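Local coordinates for putative cytoplasmic protein (Salmonella typhimurium, PDB 2GK3) that is of unknown function but assembles into hexamers and belongs to a putative glutamine amidotransferase family with a class I glutaminase-like fold, at residues Leu93-Glu96 / Thr97-Leu101; His62-Gln65 / Ile66-Glu70. All coordinates share one frame; numbering follows the deposited sequence.

Interaction 1: residues Leu93-Glu96 / Thr97-Leu101; sequences LQNE and TFYQL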
# COMPACT_ATOMS: atom_id res chain seq x y z
N LEU E 93 -9.20 -18.88 -6.18
CA LEU E 93 -9.16 -17.66 -7.01
C LEU E 93 -7.83 -17.53 -7.73
O LEU E 93 -7.15 -16.49 -7.64
CB LEU E 93 -9.41 -16.41 -6.14
CG LEU E 93 -10.68 -16.39 -5.28
CD1 LEU E 93 -10.72 -15.16 -4.40
CD2 LEU E 93 -11.91 -16.47 -6.19
N GLN E 94 -7.46 -18.59 -8.44
CA GLN E 94 -6.31 -18.57 -9.35
C GLN E 94 -6.48 -17.45 -10.40
O GLN E 94 -7.60 -16.99 -10.67
CB GLN E 94 -6.13 -19.93 -10.02
CG GLN E 94 -5.83 -21.08 -9.05
CD GLN E 94 -6.04 -22.47 -9.68
OE1 GLN E 94 -5.69 -22.70 -10.85
NE2 GLN E 94 -6.58 -23.40 -8.91
N ASN E 95 -5.36 -17.00 -10.94
CA ASN E 95 -5.30 -15.89 -11.87
C ASN E 95 -6.25 -15.95 -13.08
O ASN E 95 -6.85 -14.94 -13.45
CB ASN E 95 -3.84 -15.71 -12.31
CG ASN E 95 -2.99 -15.10 -11.23
OD1 ASN E 95 -3.47 -14.85 -10.12
ND2 ASN E 95 -1.73 -14.83 -11.55
N GLU E 96 -6.40 -17.14 -13.66
CA GLU E 96 -7.33 -17.34 -14.79
C GLU E 96 -8.80 -17.16 -14.37
O GLU E 96 -9.63 -16.71 -15.16
CB GLU E 96 -7.12 -18.72 -15.43
CG GLU E 96 -5.93 -18.81 -16.37
CD GLU E 96 -5.63 -20.25 -16.80
OE1 GLU E 96 -6.47 -20.86 -17.50
OE2 GLU E 96 -4.55 -20.78 -16.42
N THR E 97 -9.10 -17.49 -13.12
CA THR E 97 -10.43 -17.29 -12.58
C THR E 97 -10.68 -15.82 -12.30
O THR E 97 -11.68 -15.25 -12.74
CB THR E 97 -10.60 -18.11 -11.27
OG1 THR E 97 -10.53 -19.50 -11.57
CG2 THR E 97 -11.91 -17.78 -10.56
N PHE E 98 -9.79 -15.20 -11.54
CA PHE E 98 -10.10 -13.89 -10.98
C PHE E 98 -9.84 -12.74 -11.95
O PHE E 98 -10.52 -11.72 -11.89
CB PHE E 98 -9.37 -13.66 -9.63
CG PHE E 98 -9.85 -12.45 -8.86
CD1 PHE E 98 -11.06 -12.48 -8.16
CD2 PHE E 98 -9.08 -11.29 -8.82
CE1 PHE E 98 -11.50 -11.36 -7.43
CE2 PHE E 98 -9.50 -10.16 -8.10
CZ PHE E 98 -10.73 -10.19 -7.41
N TYR E 99 -8.88 -12.93 -12.85
CA TYR E 99 -8.54 -11.90 -13.83
C TYR E 99 -9.00 -12.16 -15.27
O TYR E 99 -9.39 -11.22 -15.95
CB TYR E 99 -7.03 -11.58 -13.78
CG TYR E 99 -6.60 -11.18 -12.39
CD1 TYR E 99 -6.94 -9.92 -11.88
CD2 TYR E 99 -5.91 -12.07 -11.57
CE1 TYR E 99 -6.57 -9.54 -10.58
CE2 TYR E 99 -5.53 -11.71 -10.27
CZ TYR E 99 -5.85 -10.44 -9.79
OH TYR E 99 -5.52 -10.05 -8.51
N GLN E 100 -8.96 -13.43 -15.71
CA GLN E 100 -9.05 -13.77 -17.14
C GLN E 100 -10.39 -14.32 -17.65
O GLN E 100 -10.48 -14.77 -18.79
CB GLN E 100 -7.95 -14.77 -17.53
CG GLN E 100 -6.52 -14.22 -17.45
CD GLN E 100 -5.49 -15.32 -17.68
OE1 GLN E 100 -5.59 -16.09 -18.65
NE2 GLN E 100 -4.51 -15.41 -16.80
N LEU E 101 -11.41 -14.30 -16.79
CA LEU E 101 -12.77 -14.74 -17.15
C LEU E 101 -12.93 -16.22 -17.58
O LEU E 101 -13.89 -16.56 -18.28
CB LEU E 101 -13.40 -13.82 -18.22
CG LEU E 101 -13.27 -12.29 -18.14
CD1 LEU E 101 -13.48 -11.65 -19.53
CD2 LEU E 101 -14.20 -11.69 -17.13
O HOH W 1 -9.45 -20.76 -9.43

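Interaction 2: residues His62-Gln65 / Ile66-Glu70; sequences HTVQ and IAFPE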
# COMPACT_ATOMS: atom_id res chain seq x y z
N HIS E 62 2.62 -18.51 -5.02
CA HIS E 62 2.50 -17.90 -6.36
C HIS E 62 2.29 -18.93 -7.46
O HIS E 62 1.57 -18.67 -8.43
CB HIS E 62 3.61 -16.87 -6.69
CG HIS E 62 5.01 -17.42 -6.67
ND1 HIS E 62 5.90 -17.12 -5.66
CD2 HIS E 62 5.67 -18.23 -7.52
CE1 HIS E 62 7.05 -17.73 -5.89
NE2 HIS E 62 6.92 -18.43 -7.01
N THR E 63 2.87 -20.12 -7.30
CA THR E 63 2.77 -21.17 -8.30
C THR E 63 1.38 -21.83 -8.34
O THR E 63 0.98 -22.36 -9.36
CB THR E 63 3.87 -22.24 -8.06
OG1 THR E 63 5.14 -21.60 -8.01
CG2 THR E 63 3.88 -23.30 -9.15
N VAL E 64 0.67 -21.83 -7.21
CA VAL E 64 -0.73 -22.25 -7.20
C VAL E 64 -1.58 -21.31 -8.07
O VAL E 64 -2.44 -21.77 -8.82
CB VAL E 64 -1.29 -22.34 -5.75
CG1 VAL E 64 -2.83 -22.58 -5.73
CG2 VAL E 64 -0.57 -23.41 -4.94
N GLN E 65 -1.30 -20.00 -7.98
CA GLN E 65 -1.98 -18.95 -8.77
C GLN E 65 -1.83 -19.12 -10.28
O GLN E 65 -2.81 -19.00 -11.01
CB GLN E 65 -1.48 -17.55 -8.38
CG GLN E 65 -1.72 -17.12 -6.95
CD GLN E 65 -1.62 -15.60 -6.78
OE1 GLN E 65 -0.56 -15.00 -6.99
NE2 GLN E 65 -2.73 -14.97 -6.38
N ILE E 66 -0.60 -19.38 -10.73
CA ILE E 66 -0.23 -19.55 -12.15
C ILE E 66 -0.52 -20.94 -12.72
O ILE E 66 -0.87 -21.08 -13.90
CB ILE E 66 1.33 -19.46 -12.33
CG1 ILE E 66 1.91 -18.09 -12.06
CG2 ILE E 66 1.77 -19.93 -13.74
CD1 ILE E 66 3.46 -18.14 -12.23
N ALA E 67 -0.31 -21.97 -11.90
CA ALA E 67 -0.02 -23.31 -12.43
C ALA E 67 -0.42 -24.46 -11.53
O ALA E 67 0.22 -25.52 -11.57
CB ALA E 67 1.48 -23.42 -12.75
N PHE E 68 -1.47 -24.28 -10.73
CA PHE E 68 -1.99 -25.42 -9.98
C PHE E 68 -2.53 -26.49 -10.95
O PHE E 68 -3.22 -26.14 -11.91
CB PHE E 68 -3.07 -25.02 -8.96
CG PHE E 68 -3.44 -26.13 -8.04
CD1 PHE E 68 -2.67 -26.41 -6.93
CD2 PHE E 68 -4.49 -26.98 -8.36
CE1 PHE E 68 -2.98 -27.50 -6.11
CE2 PHE E 68 -4.81 -28.06 -7.55
CZ PHE E 68 -4.06 -28.32 -6.42
N PRO E 69 -2.18 -27.77 -10.74
CA PRO E 69 -2.62 -28.87 -11.62
C PRO E 69 -4.14 -28.97 -11.80
O PRO E 69 -4.87 -29.05 -10.81
CB PRO E 69 -2.09 -30.14 -10.92
CG PRO E 69 -0.98 -29.67 -10.08
CD PRO E 69 -1.30 -28.27 -9.66
N GLU E 70 -4.59 -28.93 -13.05
CA GLU E 70 -5.99 -29.16 -13.40
C GLU E 70 -6.43 -30.64 -13.34
O GLU E 70 -7.61 -30.94 -13.14
CB GLU E 70 -6.31 -28.58 -14.78
CG GLU E 70 -6.25 -27.07 -14.85
CD GLU E 70 -6.89 -26.50 -16.10
OE1 GLU E 70 -7.53 -27.26 -16.85
OE2 GLU E 70 -6.77 -25.28 -16.33
O HOH W 2 -3.25 -21.84 -11.66

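Interaction 1: residues Leu93-Glu96 / Thr97-Leu101
Asn-95 turns its amide toward the rim of the Tyr-99 ring: OD1 lies in the ring plane, 3.8 Å from CE2, while the amide plane stands 78° to the ring. The tyrosine owes this position to its first torsion (chi1 -56°), which sets CG beside its own backbone N and brings the CD2 edge of the ring up to Asn-95 O, which lies near the ring plane. Phe-98, with CG anti to the backbone N, puts CD2 over one face of the Tyr-99 ring near its rim. Beyond Tyr-99, the extended Gln-100 side chain passes obliquely across Glu-96, its OE1 3.6 Å from Glu-96 CG, with amide and carboxylate planes 24° apart.

The backbone is one short helical turn with Gln-94 as N-cap. Phe-98 N donates 3.0 Å to Gln-94 O, and Tyr-99 N bonds to Asn-95 O at 2.9 Å. A water joins Gln-94 N to Thr-97 OG1, to which it donates (2.7 Å).

Glu-96 forms a salt bridge with Lys-104, and Tyr-99 OH bonds to Ser-35 of the third subunit. Helix 95-98 comes shortly after helix 88-92, meets helix 61-67 through the backbones of Asn-95 and Gln-65, and faces three neighbouring subunits.

Interaction 2: residues His62-Gln65 / Ile66-Glu70
Val-64 and Phe-68 form the apolar part of this turn, lying side by side and pointing the same way. Val-64 CG1 comes within 4.0 Å of Phe-68 CD1, approaching the ring obliquely, and CG2 is only slightly farther from the same ring atom. A first torsion of -171° carries the phenylalanine ring along the valine, and CD of the following Pro-69 covers part of one ring face. Both side chains reach Ile-16 of strand 12-28 and Met-59 of strand 55-59.

Backbone hydrogen bonds join successive turns. Ile-66 N donates to His-62 O at 3.2 Å, and Ala-67 N to Thr-63 O at 2.9 Å. The last i to i+4 link, from Phe-68 N to Val-64 O, is weak at 3.3 Å. The weak bond lies at the last part of helix 61-67, which follows strand 55-59 in what is probably the alpha/beta part of a class I glutaminase-like fold. A water spans this turn: it lies 3.0 Å from Val-64 O, to which it probably donates, and accepts from Phe-68 N (3.2 Å).

The amide of Gln-65 bonds to the third subunit with both its ends, NE2 to Ser-36 O and OE1 to Tyr-38 N. In a separate set of ring contacts, His-62 meets the rings of Tyr-38 and His-62 of that subunit.

How the interactions relate
The two turns lie in series along the chain, with centres about 11 Å apart, and they touch: Asn-95 N probably bonds to Gln-65 O (3.2 Å), while Gln-94 packs its CG against Val-64 O and its NE2, hydrogen-bonded to Phe-91 O, against Phe-68 CB. Both also reach the third subunit, and both are only partly buried. Interaction 2 lies nearer the centre of the chain, and its buried valine and phenylalanine make an apolar pair within the subunit. Interaction 1 is more peripheral; its aromatic side chains are given over largely to subunit contacts. Lys-104 links them further, bridging Glu-96 of one and Glu-70 of the other.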